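Local coordinates for protein MHP1 (Microbacterium liquefaciens, PDB 2JLN) that mediates the sodium-dependent uptake of 5-aryl-substituted hydantoins as a nucleobase-cation-symport-1 family transporter, at residues R388-D393 with S456-R461. Residues are numbered along the deposited sequence; the frame is centred on the assembly and turned at random.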
ATOM      1  N   ARG A 388      -9.468   7.440  22.378  1.00 53.42           N
ATOM      2  CA  ARG A 388     -10.730   7.086  23.004  1.00 54.88           C
ATOM      3  C   ARG A 388     -11.889   7.148  21.990  1.00 57.31           C
ATOM      4  O   ARG A 388     -12.451   8.207  21.722  1.00 56.69           O
ATOM      5  CB  ARG A 388     -10.967   7.979  24.230  1.00 58.72           C
ATOM      6  CG  ARG A 388     -12.121   7.561  25.121  1.00 64.71           C
ATOM      7  CD  ARG A 388     -11.875   7.939  26.574  1.00 66.16           C
ATOM      8  NE  ARG A 388     -12.208   9.334  26.876  1.00 69.91           N
ATOM      9  CZ  ARG A 388     -13.428   9.762  27.225  1.00 75.63           C
ATOM     10  NH1 ARG A 388     -14.451   8.905  27.304  1.00 73.63           N
ATOM     11  NH2 ARG A 388     -13.636  11.052  27.495  1.00 72.36           N
ATOM     12  N   ILE A 389     -12.249   6.001  21.423  1.00 55.26           N
ATOM     13  CA  ILE A 389     -13.205   5.998  20.327  1.00 51.66           C
ATOM     14  C   ILE A 389     -14.465   5.177  20.617  1.00 53.98           C
ATOM     15  O   ILE A 389     -14.478   4.349  21.536  1.00 57.01           O
ATOM     16  CB  ILE A 389     -12.544   5.469  19.086  1.00 50.64           C
ATOM     17  CG1 ILE A 389     -12.507   3.955  19.108  1.00 47.60           C
ATOM     18  CG2 ILE A 389     -11.134   5.974  19.014  1.00 51.55           C
ATOM     19  CD1 ILE A 389     -12.249   3.402  17.758  1.00 49.42           C
ATOM     20  N   SER A 390     -15.526   5.401  19.842  1.00 47.87           N
ATOM     21  CA  SER A 390     -16.781   4.691  20.071  1.00 46.05           C
ATOM     22  C   SER A 390     -17.207   3.806  18.899  1.00 45.90           C
ATOM     23  O   SER A 390     -17.907   4.263  18.016  1.00 46.28           O
ATOM     24  CB  SER A 390     -17.900   5.678  20.418  1.00 44.84           C
ATOM     25  OG  SER A 390     -19.145   5.022  20.559  1.00 43.45           O
ATOM     26  N   LEU A 391     -16.816   2.538  18.894  1.00 44.24           N
ATOM     27  CA  LEU A 391     -17.308   1.656  17.842  1.00 45.66           C
ATOM     28  C   LEU A 391     -18.822   1.770  17.615  1.00 47.15           C
ATOM     29  O   LEU A 391     -19.288   1.768  16.482  1.00 49.34           O
ATOM     30  CB  LEU A 391     -16.950   0.204  18.112  1.00 47.16           C
ATOM     31  CG  LEU A 391     -15.510  -0.186  18.380  1.00 45.65           C
ATOM     32  CD1 LEU A 391     -15.333  -1.600  17.932  1.00 45.71           C
ATOM     33  CD2 LEU A 391     -14.593   0.680  17.633  1.00 45.23           C
ATOM     34  N   HIS A 392     -19.595   1.861  18.685  1.00 50.13           N
ATOM     35  CA  HIS A 392     -21.051   1.944  18.551  1.00 52.81           C
ATOM     36  C   HIS A 392     -21.446   2.962  17.491  1.00 51.08           C
ATOM     37  O   HIS A 392     -22.298   2.696  16.630  1.00 52.54           O
ATOM     38  CB  HIS A 392     -21.685   2.308  19.906  1.00 57.54           C
ATOM     39  CG  HIS A 392     -23.173   2.486  19.869  1.00 58.24           C
ATOM     40  ND1 HIS A 392     -24.053   1.421  19.799  1.00 60.40           N
ATOM     41  CD2 HIS A 392     -23.939   3.604  19.925  1.00 55.64           C
ATOM     42  CE1 HIS A 392     -25.291   1.879  19.796  1.00 61.09           C
ATOM     43  NE2 HIS A 392     -25.251   3.201  19.862  1.00 59.77           N
ATOM     44  N   ASP A 393     -20.814   4.126  17.547  1.00 48.47           N
ATOM     45  CA  ASP A 393     -21.237   5.242  16.711  1.00 49.03           C
ATOM     46  C   ASP A 393     -20.695   5.196  15.290  1.00 50.27           C
ATOM     47  O   ASP A 393     -21.258   5.839  14.415  1.00 54.02           O
ATOM     48  CB  ASP A 393     -20.901   6.584  17.369  1.00 49.95           C
ATOM     49  CG  ASP A 393     -21.577   6.759  18.735  1.00 55.21           C
ATOM     50  OD1 ASP A 393     -21.348   5.901  19.625  1.00 54.86           O
ATOM     51  OD2 ASP A 393     -22.321   7.760  18.919  1.00 55.30           O
ATOM     52  N   SER A 456     -18.485   9.489  23.696  1.00 54.21           N
ATOM     53  CA  SER A 456     -19.861   9.012  23.837  1.00 57.92           C
ATOM     54  C   SER A 456     -20.040   7.916  24.885  1.00 61.97           C
ATOM     55  O   SER A 456     -19.116   7.153  25.185  1.00 62.37           O
ATOM     56  CB  SER A 456     -20.460   8.596  22.482  1.00 57.38           C
ATOM     57  OG  SER A 456     -20.552   7.192  22.327  1.00 56.76           O
ATOM     58  N   GLU A 457     -21.237   7.856  25.452  1.00 63.55           N
ATOM     59  CA  GLU A 457     -21.519   6.857  26.466  1.00 69.79           C
ATOM     60  C   GLU A 457     -21.470   5.435  25.895  1.00 66.92           C
ATOM     61  O   GLU A 457     -21.061   4.493  26.588  1.00 66.27           O
ATOM     62  CB  GLU A 457     -22.879   7.118  27.106  1.00 76.48           C
ATOM     63  CG  GLU A 457     -23.006   8.494  27.714  1.00 89.13           C
ATOM     64  CD  GLU A 457     -24.049   8.548  28.826  1.00106.93           C
ATOM     65  OE1 GLU A 457     -25.223   8.164  28.585  1.00105.71           O
ATOM     66  OE2 GLU A 457     -23.686   8.983  29.945  1.00111.44           O
ATOM     67  N   ALA A 458     -21.880   5.282  24.636  1.00 60.85           N
ATOM     68  CA  ALA A 458     -22.016   3.958  24.051  1.00 58.35           C
ATOM     69  C   ALA A 458     -20.649   3.319  23.885  1.00 59.36           C
ATOM     70  O   ALA A 458     -20.524   2.151  23.503  1.00 59.66           O
ATOM     71  CB  ALA A 458     -22.755   4.033  22.719  1.00 56.42           C
ATOM     72  N   GLU A 459     -19.615   4.088  24.195  1.00 56.79           N
ATOM     73  CA  GLU A 459     -18.266   3.586  24.048  1.00 57.53           C
ATOM     74  C   GLU A 459     -17.943   2.491  25.047  1.00 59.47           C
ATOM     75  O   GLU A 459     -16.847   1.927  25.045  1.00 59.75           O
ATOM     76  CB  GLU A 459     -17.273   4.708  24.210  1.00 58.03           C
ATOM     77  CG  GLU A 459     -16.961   5.034  25.616  1.00 62.40           C
ATOM     78  CD  GLU A 459     -15.545   5.525  25.730  1.00 74.11           C
ATOM     79  OE1 GLU A 459     -14.620   4.714  25.438  1.00 68.45           O
ATOM     80  OE2 GLU A 459     -15.367   6.724  26.082  1.00 77.79           O
ATOM     81  N   SER A 460     -18.896   2.190  25.912  1.00 60.06           N
ATOM     82  CA  SER A 460     -18.696   1.128  26.870  1.00 58.64           C
ATOM     83  C   SER A 460     -19.037  -0.222  26.243  1.00 57.23           C
ATOM     84  O   SER A 460     -18.648  -1.262  26.767  1.00 59.85           O
ATOM     85  CB  SER A 460     -19.509   1.386  28.130  1.00 59.30           C
ATOM     86  OG  SER A 460     -20.820   1.787  27.781  1.00 65.57           O
ATOM     87  N   ARG A 461     -19.727  -0.215  25.107  1.00 55.28           N
ATOM     88  CA  ARG A 461     -19.972  -1.475  24.389  1.00 60.33           C
ATOM     89  C   ARG A 461     -18.790  -1.948  23.485  1.00 61.75           C
ATOM     90  O   ARG A 461     -18.910  -2.968  22.782  1.00 59.82           O
ATOM     91  CB  ARG A 461     -21.283  -1.419  23.579  1.00 58.74           C
ATOM     92  CG  ARG A 461     -22.455  -0.745  24.306  1.00 60.66           C
ATOM     93  CD  ARG A 461     -23.834  -1.115  23.722  1.00 60.13           C
ATOM     94  NE  ARG A 461     -23.831  -1.336  22.273  1.00 65.82           N
ATOM     95  CZ  ARG A 461     -23.824  -2.545  21.686  1.00 72.75           C
ATOM     96  NH1 ARG A 461     -23.822  -3.669  22.429  1.00 65.82           N
ATOM     97  NH2 ARG A 461     -23.818  -2.637  20.345  1.00 65.59           N
TER
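Ser456 OG donates a hydrogen bond to Asp393 OD1, joining the N-terminal turn of the short helix 391-394 to the 3-10 segment 457-460 near the C-terminal end of this APC-clan transporter, far from its sodium site. Ser390 is the N-cap of that helix: its hydroxyl, anti to the backbone N (chi1 176°), bonds Asp393 OD1, while Asp393 N bonds Ser390 O at 2.9 Å. A short polar residue suits a helix start, and aspartate three positions on gives it an acceptor. Both hydroxyls reach OD1 from the same face of the carboxylate, Ser456 OG lying 3.1 Å from Asp393 OD1, and Ile400 N holds OD2. An alanine in place of Asp393 would probably leave both serine hydroxyls without this shared acceptor and Ile400 N without its mate.

Glu459 can be followed outward. Its CB lies 3.9 Å from Ile389 O and also touches Ser390 CB. From there chi1 (82°) sets the direction in which CG leaves CB, and the bend at chi2 places CD. Glu459 CD then comes 4.0 Å from Arg388 CG. At the tip, OE1 approaches Arg388 CG and OE2 forms a salt bridge with Arg388 NH1. Long, oppositely charged chains suit this position, where they can meet beside solvent at Arg388, and Phe455 adds a cation-pi contact to the arginine. Near the other end, the small methyl of Ala458 lies beside the His392 side chain, though their closest approach in the model is doubtful; the His392 ring stands almost perpendicular to the Arg461 guanidinium. In the salt bridge the carboxylate and guanidinium planes differ by only 13°, and Glu459 OE2 lies 2.7 Å from Arg388 NH1.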